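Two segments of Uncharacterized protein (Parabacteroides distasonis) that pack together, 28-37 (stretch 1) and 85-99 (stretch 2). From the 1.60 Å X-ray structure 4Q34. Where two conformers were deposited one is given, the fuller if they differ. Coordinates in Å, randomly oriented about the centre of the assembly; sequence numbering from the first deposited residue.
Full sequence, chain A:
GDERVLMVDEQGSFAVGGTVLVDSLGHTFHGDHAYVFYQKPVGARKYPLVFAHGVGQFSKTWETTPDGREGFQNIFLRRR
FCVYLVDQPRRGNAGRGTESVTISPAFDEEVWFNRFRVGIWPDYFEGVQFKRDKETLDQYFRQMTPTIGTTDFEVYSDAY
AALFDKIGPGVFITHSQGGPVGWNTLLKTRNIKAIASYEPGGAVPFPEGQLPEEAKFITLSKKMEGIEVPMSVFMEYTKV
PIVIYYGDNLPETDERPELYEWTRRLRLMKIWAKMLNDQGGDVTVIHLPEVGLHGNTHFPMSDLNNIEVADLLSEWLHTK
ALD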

ATOM      1  N   THR A  28      22.559  10.101   1.308  1.00 23.82           N
ATOM      2  CA  THR A  28      21.938   8.911   0.707  1.00 25.26           C
ATOM      3  C   THR A  28      20.534   9.116   0.204  1.00 23.65           C
ATOM      4  O   THR A  28      19.778   9.961   0.705  1.00 24.36           O
ATOM      5  N   PHE A  29      20.163   8.308  -0.773  1.00 22.06           N
ATOM      6  CA  PHE A  29      18.774   8.170  -1.125  1.00 21.32           C
ATOM      7  C   PHE A  29      18.435   6.711  -1.334  1.00 21.11           C
ATOM      8  O   PHE A  29      18.887   6.082  -2.291  1.00 20.82           O
ATOM      9  N   HIS A  30      17.648   6.176  -0.419  1.00 20.93           N
ATOM     10  CA  HIS A  30      17.183   4.810  -0.476  1.00 18.66           C
ATOM     11  C   HIS A  30      15.886   4.682  -1.261  1.00 20.33           C
ATOM     12  O   HIS A  30      14.828   5.106  -0.791  1.00 18.58           O
ATOM     13  N   GLY A  31      15.967   4.050  -2.422  1.00 17.97           N
ATOM     14  CA  GLY A  31      14.792   3.838  -3.292  1.00 17.50           C
ATOM     15  C   GLY A  31      14.810   2.535  -4.053  1.00 17.19           C
ATOM     16  O   GLY A  31      15.749   1.743  -3.963  1.00 18.79           O
ATOM     17  N   ASP A  32      13.784   2.323  -4.863  1.00 17.13           N
ATOM     18  CA  ASP A  32      13.677   1.144  -5.726  1.00 17.19           C
ATOM     19  C   ASP A  32      13.466  -0.237  -5.016  1.00 17.56           C
ATOM     20  O   ASP A  32      13.601  -1.283  -5.632  1.00 17.09           O
ATOM     21  N   HIS A  33      13.102  -0.207  -3.737  1.00 16.14           N
ATOM     22  CA  HIS A  33      12.707  -1.402  -2.979  1.00 15.72           C
ATOM     23  C   HIS A  33      11.296  -1.762  -3.383  1.00 15.78           C
ATOM     24  O   HIS A  33      10.548  -0.945  -3.966  1.00 16.94           O
ATOM     25  N   ALA A  34      10.887  -2.972  -3.039  1.00 16.27           N
ATOM     26  CA  ALA A  34       9.471  -3.341  -3.057  1.00 16.47           C
ATOM     27  C   ALA A  34       8.938  -3.157  -1.648  1.00 16.68           C
ATOM     28  O   ALA A  34       9.728  -3.184  -0.667  1.00 16.37           O
ATOM     29  N   TYR A  35       7.607  -3.048  -1.537  1.00 14.88           N
ATOM     30  CA  TYR A  35       6.924  -3.068  -0.266  1.00 14.91           C
ATOM     31  C   TYR A  35       6.168  -4.388  -0.159  1.00 15.50           C
ATOM     32  O   TYR A  35       5.578  -4.832  -1.127  1.00 16.92           O
ATOM     33  N   VAL A  36       6.226  -5.012   1.007  1.00 15.64           N
ATOM     34  CA  VAL A  36       5.624  -6.326   1.219  1.00 17.41           C
ATOM     35  C   VAL A  36       4.746  -6.324   2.471  1.00 17.36           C
ATOM     36  O   VAL A  36       5.157  -5.855   3.528  1.00 16.78           O
ATOM     37  N   PHE A  37       3.538  -6.872   2.363  1.00 15.59           N
ATOM     38  CA  PHE A  37       2.723  -7.142   3.548  1.00 16.99           C
ATOM     39  C   PHE A  37       2.514  -8.645   3.576  1.00 16.73           C
ATOM     40  O   PHE A  37       2.189  -9.238   2.544  1.00 16.02           O
ATOM     41  N   LEU A  85       2.038 -10.333  -0.068  1.00 15.84           N
ATOM     42  CA  LEU A  85       1.510  -9.437  -1.110  0.50 16.03           C
ATOM     43  C   LEU A  85       2.541  -8.334  -1.343  1.00 17.53           C
ATOM     44  O   LEU A  85       3.026  -7.734  -0.378  1.00 19.99           O
ATOM     45  N   VAL A  86       2.817  -7.998  -2.609  1.00 16.70           N
ATOM     46  CA  VAL A  86       3.912  -7.099  -2.903  1.00 15.40           C
ATOM     47  C   VAL A  86       3.422  -5.922  -3.750  1.00 14.59           C
ATOM     48  O   VAL A  86       2.578  -6.113  -4.651  1.00 16.45           O
ATOM     49  N   ASP A  87       3.957  -4.725  -3.462  1.00 14.76           N
ATOM     50  CA  ASP A  87       3.984  -3.609  -4.391  1.00 15.49           C
ATOM     51  C   ASP A  87       5.441  -3.512  -4.887  1.00 16.12           C
ATOM     52  O   ASP A  87       6.384  -3.298  -4.110  1.00 15.79           O
ATOM     53  N   GLN A  88       5.616  -3.761  -6.176  1.00 16.14           N
ATOM     54  CA  GLN A  88       6.909  -3.834  -6.778  1.00 14.67           C
ATOM     55  C   GLN A  88       7.530  -2.453  -6.760  1.00 13.42           C
ATOM     56  O   GLN A  88       6.836  -1.471  -6.545  1.00 14.42           O
ATOM     57  N   PRO A  89       8.865  -2.379  -6.930  1.00 14.86           N
ATOM     58  CA  PRO A  89       9.574  -1.081  -7.036  1.00 15.98           C
ATOM     59  C   PRO A  89       8.821  -0.081  -7.903  1.00 16.99           C
ATOM     60  O   PRO A  89       8.333  -0.421  -8.983  1.00 16.87           O
ATOM     61  N   ARG A  90       8.784   1.155  -7.414  1.00 15.51           N
ATOM     62  CA  ARG A  90       8.199   2.317  -8.108  1.00 17.54           C
ATOM     63  C   ARG A  90       6.678   2.304  -8.212  1.00 17.92           C
ATOM     64  O   ARG A  90       6.128   3.049  -8.987  1.00 20.11           O
ATOM     65  N   ARG A  91       6.018   1.444  -7.442  1.00 15.86           N
ATOM     66  CA  ARG A  91       4.576   1.273  -7.512  1.00 16.17           C
ATOM     67  C   ARG A  91       3.924   1.386  -6.125  1.00 16.06           C
ATOM     68  O   ARG A  91       4.330   0.708  -5.143  1.00 15.30           O
ATOM     69  N   GLY A  92       2.881   2.189  -6.026  1.00 15.09           N
ATOM     70  CA  GLY A  92       2.067   2.251  -4.789  1.00 14.91           C
ATOM     71  C   GLY A  92       2.890   2.627  -3.564  1.00 14.04           C
ATOM     72  O   GLY A  92       3.587   3.607  -3.605  1.00 16.03           O
ATOM     73  N   ASN A  93       2.815   1.802  -2.501  1.00 13.63           N
ATOM     74  CA  ASN A  93       3.582   2.044  -1.276  1.00 15.91           C
ATOM     75  C   ASN A  93       5.103   2.003  -1.491  1.00 15.95           C
ATOM     76  O   ASN A  93       5.873   2.491  -0.653  1.00 17.68           O
ATOM     77  N   ALA A  94       5.519   1.403  -2.608  1.00 16.03           N
ATOM     78  CA  ALA A  94       6.940   1.411  -3.012  1.00 15.54           C
ATOM     79  C   ALA A  94       7.220   2.533  -3.990  1.00 16.11           C
ATOM     80  O   ALA A  94       8.066   2.390  -4.847  1.00 17.51           O
ATOM     81  N   GLY A  95       6.499   3.641  -3.854  1.00 16.28           N
ATOM     82  CA  GLY A  95       6.635   4.790  -4.769  1.00 17.66           C
ATOM     83  C   GLY A  95       7.928   5.542  -4.729  1.00 19.08           C
ATOM     84  O   GLY A  95       8.172   6.353  -5.600  1.00 18.12           O
ATOM     85  N   ARG A  96       8.768   5.291  -3.732  1.00 17.42           N
ATOM     86  CA  ARG A  96      10.064   5.968  -3.578  1.00 17.80           C
ATOM     87  C   ARG A  96      11.065   5.344  -4.552  1.00 19.52           C
ATOM     88  O   ARG A  96      11.905   4.521  -4.167  1.00 19.20           O
ATOM     89  N   GLY A  97      10.947   5.734  -5.823  1.00 19.32           N
ATOM     90  CA  GLY A  97      11.886   5.306  -6.869  1.00 20.19           C
ATOM     91  C   GLY A  97      13.092   6.208  -6.892  1.00 20.91           C
ATOM     92  O   GLY A  97      13.125   7.218  -6.210  1.00 24.09           O
ATOM     93  N   THR A  98      14.082   5.839  -7.708  1.00 20.26           N
ATOM     94  CA  THR A  98      15.333   6.556  -7.819  1.00 19.85           C
ATOM     95  C   THR A  98      15.353   7.535  -8.996  1.00 19.94           C
ATOM     96  O   THR A  98      16.360   8.242  -9.193  1.00 22.30           O
ATOM     97  N   GLU A  99      14.289   7.564  -9.790  1.00 19.48           N
ATOM     98  CA  GLU A  99      14.274   8.410 -10.995  1.00 22.55           C
ATOM     99  C   GLU A  99      13.382   9.647 -10.846  1.00 25.40           C
ATOM    100  O   GLU A  99      12.387   9.652 -10.081  1.00 24.70           O
TER

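The two stretches meet as an antiparallel strand pair that gives way to a polar, largely buried contact with the loop of stretch 2, centred on the carboxylate of Asp32. In the paired part, Tyr35 lies opposite Asp87 and Phe37 opposite Leu85, each pair joined by two backbone hydrogen bonds; the extended backbone sends successive side chains to alternate faces. Val36 and Val86, both t, share one face, CG2 to CG2 at 4.2 Å; beta-branched valines suit extended backbone. The short side chain of Ala34 brings CB to 3.8 Å from Val86 CG1 and 4.1 Å from Pro89 CD. On the other face, Tyr35 (t) offers its ring to Asn93 (m), whose CB lies over the ring face, 4.0 Å from its centroid, while Tyr35 CB meets Ala94 CB at 4.2 Å.

Asp32 (m) starts sideways, but its carboxylate reaches stretch 2. Arg90 extends through t, t chi2 and chi3 angles to grip it with two prongs, Arg90 NE to Asp32 OD1 and Arg90 NH2 to Asp32 OD2, both 2.9 Å, a salt bridge with the acid near the guanidinium plane. Thr98 (p) adds its OG1, donating to Asp32 OD2 at 2.7 Å, and its backbone N, 3.2 Å from Asp32 OD1. Buried charge is thus well compensated.

Arg96, whose CA-to-CB bond points toward stretch 1, extends through t, t, t and lays its guanidinium flat on the Phe29 ring (t), centres 4.1 Å apart; cation and aromatic face complement each other, and the in-plane Arg96 NE remains free to donate to His30 O at 2.9 Å. Gly31 suits its place against the backbone of Arg96, because a CB there would clash with Arg96 O.

His33 (p) starts away, yet its ring turns back: water 1 links His33 NE2 (3.0 Å) to Asn93 O (2.8 Å) and Arg96 N (3.2 Å). Water 2 donates to His33 O (2.8 Å) and accepts from Arg90 N (3.1 Å).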

ATOM      1  CB  THR A  28      21.920   7.734   1.712  1.00 25.60           C
ATOM      2  OG1 THR A  28      21.234   8.121   2.925  1.00 25.41           O
ATOM      3  CG2 THR A  28      23.344   7.349   2.022  1.00 27.16           C
ATOM      4  CB  PHE A  29      18.438   9.002  -2.373  1.00 20.91           C
ATOM      5  CG  PHE A  29      16.987   8.993  -2.699  1.00 20.75           C
ATOM      6  CD1 PHE A  29      16.473   7.966  -3.473  1.00 20.38           C
ATOM      7  CD2 PHE A  29      16.125   9.959  -2.169  1.00 22.19           C
ATOM      8  CE1 PHE A  29      15.156   7.923  -3.786  1.00 20.07           C
ATOM      9  CE2 PHE A  29      14.746   9.878  -2.466  1.00 21.26           C
ATOM     10  CZ  PHE A  29      14.298   8.880  -3.286  1.00 18.77           C
ATOM     11  CB  HIS A  30      16.928   4.285   0.928  1.00 19.96           C
ATOM     12  CG  HIS A  30      18.154   4.147   1.764  1.00 21.67           C
ATOM     13  ND1 HIS A  30      18.875   5.233   2.200  1.00 26.19           N
ATOM     14  CD2 HIS A  30      18.786   3.050   2.252  1.00 23.20           C
ATOM     15  CE1 HIS A  30      19.914   4.814   2.913  1.00 26.32           C
ATOM     16  NE2 HIS A  30      19.890   3.491   2.947  1.00 25.10           N
ATOM     17  CB  ASP A  32      14.832   1.087  -6.753  1.00 17.80           C
ATOM     18  CG  ASP A  32      14.645   2.085  -7.917  1.00 19.39           C
ATOM     19  OD1 ASP A  32      13.565   2.745  -8.026  1.00 18.59           O
ATOM     20  OD2 ASP A  32      15.609   2.207  -8.719  1.00 18.59           O
ATOM     21  CB  HIS A  33      12.731  -1.097  -1.480  1.00 15.48           C
ATOM     22  CG  HIS A  33      12.032   0.187  -1.151  1.00 16.89           C
ATOM     23  ND1 HIS A  33      12.662   1.408  -1.248  1.00 16.38           N
ATOM     24  CD2 HIS A  33      10.733   0.461  -0.846  1.00 16.69           C
ATOM     25  CE1 HIS A  33      11.794   2.370  -0.977  1.00 17.32           C
ATOM     26  NE2 HIS A  33      10.621   1.819  -0.726  1.00 16.68           N
ATOM     27  CB  ALA A  34       9.304  -4.800  -3.481  1.00 16.81           C
ATOM     28  CB  TYR A  35       5.951  -1.911  -0.113  1.00 15.90           C
ATOM     29  CG  TYR A  35       4.944  -2.090   1.016  1.00 15.15           C
ATOM     30  CD1 TYR A  35       3.737  -2.691   0.777  1.00 15.71           C
ATOM     31  CD2 TYR A  35       5.201  -1.634   2.297  1.00 15.99           C
ATOM     32  CE1 TYR A  35       2.786  -2.843   1.785  1.00 17.03           C
ATOM     33  CE2 TYR A  35       4.268  -1.780   3.325  1.00 16.31           C
ATOM     34  CZ  TYR A  35       3.047  -2.381   3.056  1.00 19.24           C
ATOM     35  OH  TYR A  35       2.102  -2.554   4.043  1.00 18.79           O
ATOM     36  CB  VAL A  36       6.746  -7.380   1.406  1.00 17.02           C
ATOM     37  CG1 VAL A  36       6.139  -8.770   1.611  1.00 18.87           C
ATOM     38  CG2 VAL A  36       7.694  -7.326   0.231  1.00 18.09           C
ATOM     39  CB  PHE A  37       1.375  -6.423   3.455  1.00 18.36           C
ATOM     40  CG  PHE A  37       0.469  -6.704   4.615  1.00 16.93           C
ATOM     41  CD1 PHE A  37       0.574  -6.014   5.805  1.00 20.53           C
ATOM     42  CD2 PHE A  37      -0.539  -7.660   4.491  1.00 18.85           C
ATOM     43  CE1 PHE A  37      -0.286  -6.291   6.885  1.00 21.76           C
ATOM     44  CE2 PHE A  37      -1.401  -7.926   5.558  1.00 19.38           C
ATOM     45  CZ  PHE A  37      -1.281  -7.238   6.744  1.00 19.30           C
ATOM     46  CB  LEU A  85       0.171  -8.807  -0.669  0.50 16.91           C
ATOM     47  CG  LEU A  85      -1.149  -9.620  -0.707  0.50 16.45           C
ATOM     48  CD1 LEU A  85      -2.338  -8.724  -0.986  0.50 17.92           C
ATOM     49  CD2 LEU A  85      -1.143 -10.755  -1.724  0.50 16.67           C
ATOM     50  CB  VAL A  86       5.051  -7.872  -3.648  1.00 16.21           C
ATOM     51  CG1 VAL A  86       6.224  -6.939  -3.934  1.00 16.18           C
ATOM     52  CG2 VAL A  86       5.489  -9.129  -2.853  1.00 18.07           C
ATOM     53  CB  ASP A  87       3.605  -2.329  -3.732  1.00 15.30           C
ATOM     54  CG  ASP A  87       2.217  -2.370  -3.121  1.00 19.37           C
ATOM     55  OD1 ASP A  87       1.260  -2.960  -3.673  1.00 16.92           O
ATOM     56  OD2 ASP A  87       2.063  -1.724  -2.048  1.00 25.02           O
ATOM     57  CB  GLN A  88       6.817  -4.407  -8.203  1.00 15.65           C
ATOM     58  CG  GLN A  88       6.461  -3.373  -9.260  1.00 16.39           C
ATOM     59  CD  GLN A  88       6.130  -3.906 -10.629  1.00 17.12           C
ATOM     60  OE1 GLN A  88       6.195  -5.113 -10.920  1.00 19.20           O
ATOM     61  NE2 GLN A  88       5.763  -2.964 -11.521  1.00 19.31           N
ATOM     62  CB  PRO A  89      10.897  -1.476  -7.677  1.00 15.91           C
ATOM     63  CG  PRO A  89      11.131  -2.851  -7.173  1.00 16.38           C
ATOM     64  CD  PRO A  89       9.751  -3.467  -7.342  1.00 15.42           C
ATOM     65  CB  ARG A  90       8.812   2.481  -9.502  1.00 18.04           C
ATOM     66  CG  ARG A  90      10.321   2.486  -9.464  1.00 19.18           C
ATOM     67  CD  ARG A  90      10.958   2.407 -10.853  1.00 18.86           C
ATOM     68  NE  ARG A  90      12.412   2.466 -10.723  1.00 18.89           N
ATOM     69  CZ  ARG A  90      13.286   2.258 -11.715  1.00 22.03           C
ATOM     70  NH1 ARG A  90      12.861   1.969 -12.950  1.00 21.18           N
ATOM     71  NH2 ARG A  90      14.598   2.373 -11.474  1.00 20.12           N
ATOM     72  CB  ARG A  91       4.246  -0.071  -8.127  1.00 16.47           C
ATOM     73  CG  ARG A  91       2.811  -0.214  -8.582  1.00 15.95           C
ATOM     74  CD  ARG A  91       2.466   0.627  -9.816  1.00 15.81           C
ATOM     75  NE  ARG A  91       3.218   0.278 -11.022  1.00 17.45           N
ATOM     76  CZ  ARG A  91       3.047  -0.809 -11.783  1.00 16.47           C
ATOM     77  NH1 ARG A  91       2.170  -1.782 -11.471  1.00 17.19           N
ATOM     78  NH2 ARG A  91       3.807  -0.959 -12.862  1.00 17.52           N
ATOM     79  CB  ASN A  93       3.211   1.000  -0.242  1.00 16.34           C
ATOM     80  CG  ASN A  93       1.799   1.182   0.317  1.00 15.50           C
ATOM     81  OD1 ASN A  93       1.174   2.220   0.173  1.00 16.38           O
ATOM     82  ND2 ASN A  93       1.316   0.152   1.012  1.00 16.48           N
ATOM     83  CB  ALA A  94       7.327   0.071  -3.603  1.00 16.18           C
ATOM     84  CB  ARG A  96      10.561   5.871  -2.129  1.00 18.09           C
ATOM     85  CG  ARG A  96      11.826   6.686  -1.847  1.00 18.43           C
ATOM     86  CD  ARG A  96      12.067   6.661  -0.383  1.00 16.05           C
ATOM     87  NE  ARG A  96      13.250   7.438   0.071  1.00 17.26           N
ATOM     88  CZ  ARG A  96      13.271   8.732   0.387  1.00 19.17           C
ATOM     89  NH1 ARG A  96      12.219   9.516   0.226  1.00 19.34           N
ATOM     90  NH2 ARG A  96      14.399   9.282   0.850  1.00 19.77           N
ATOM     91  CB  THR A  98      16.487   5.561  -7.986  1.00 20.99           C
ATOM     92  OG1 THR A  98      16.229   4.756  -9.147  1.00 21.35           O
ATOM     93  CG2 THR A  98      16.612   4.679  -6.698  1.00 20.64           C
ATOM     94  CB  GLU A  99      13.705   7.626 -12.168  1.00 22.67           C
ATOM     95  CG  GLU A  99      14.478   6.402 -12.536  1.00 23.93           C
ATOM     96  CD  GLU A  99      13.657   5.463 -13.369  1.00 25.08           C
ATOM     97  OE1 GLU A  99      12.627   4.994 -12.852  1.00 21.10           O
ATOM     98  OE2 GLU A  99      14.065   5.155 -14.508  1.00 22.87           O
TER
HETATM   99  O   HOH W   1       8.327   3.797  -0.971  1.00 18.29           O
HETATM  100  O   HOH W   2      10.727   1.621  -5.039  1.00 18.39           O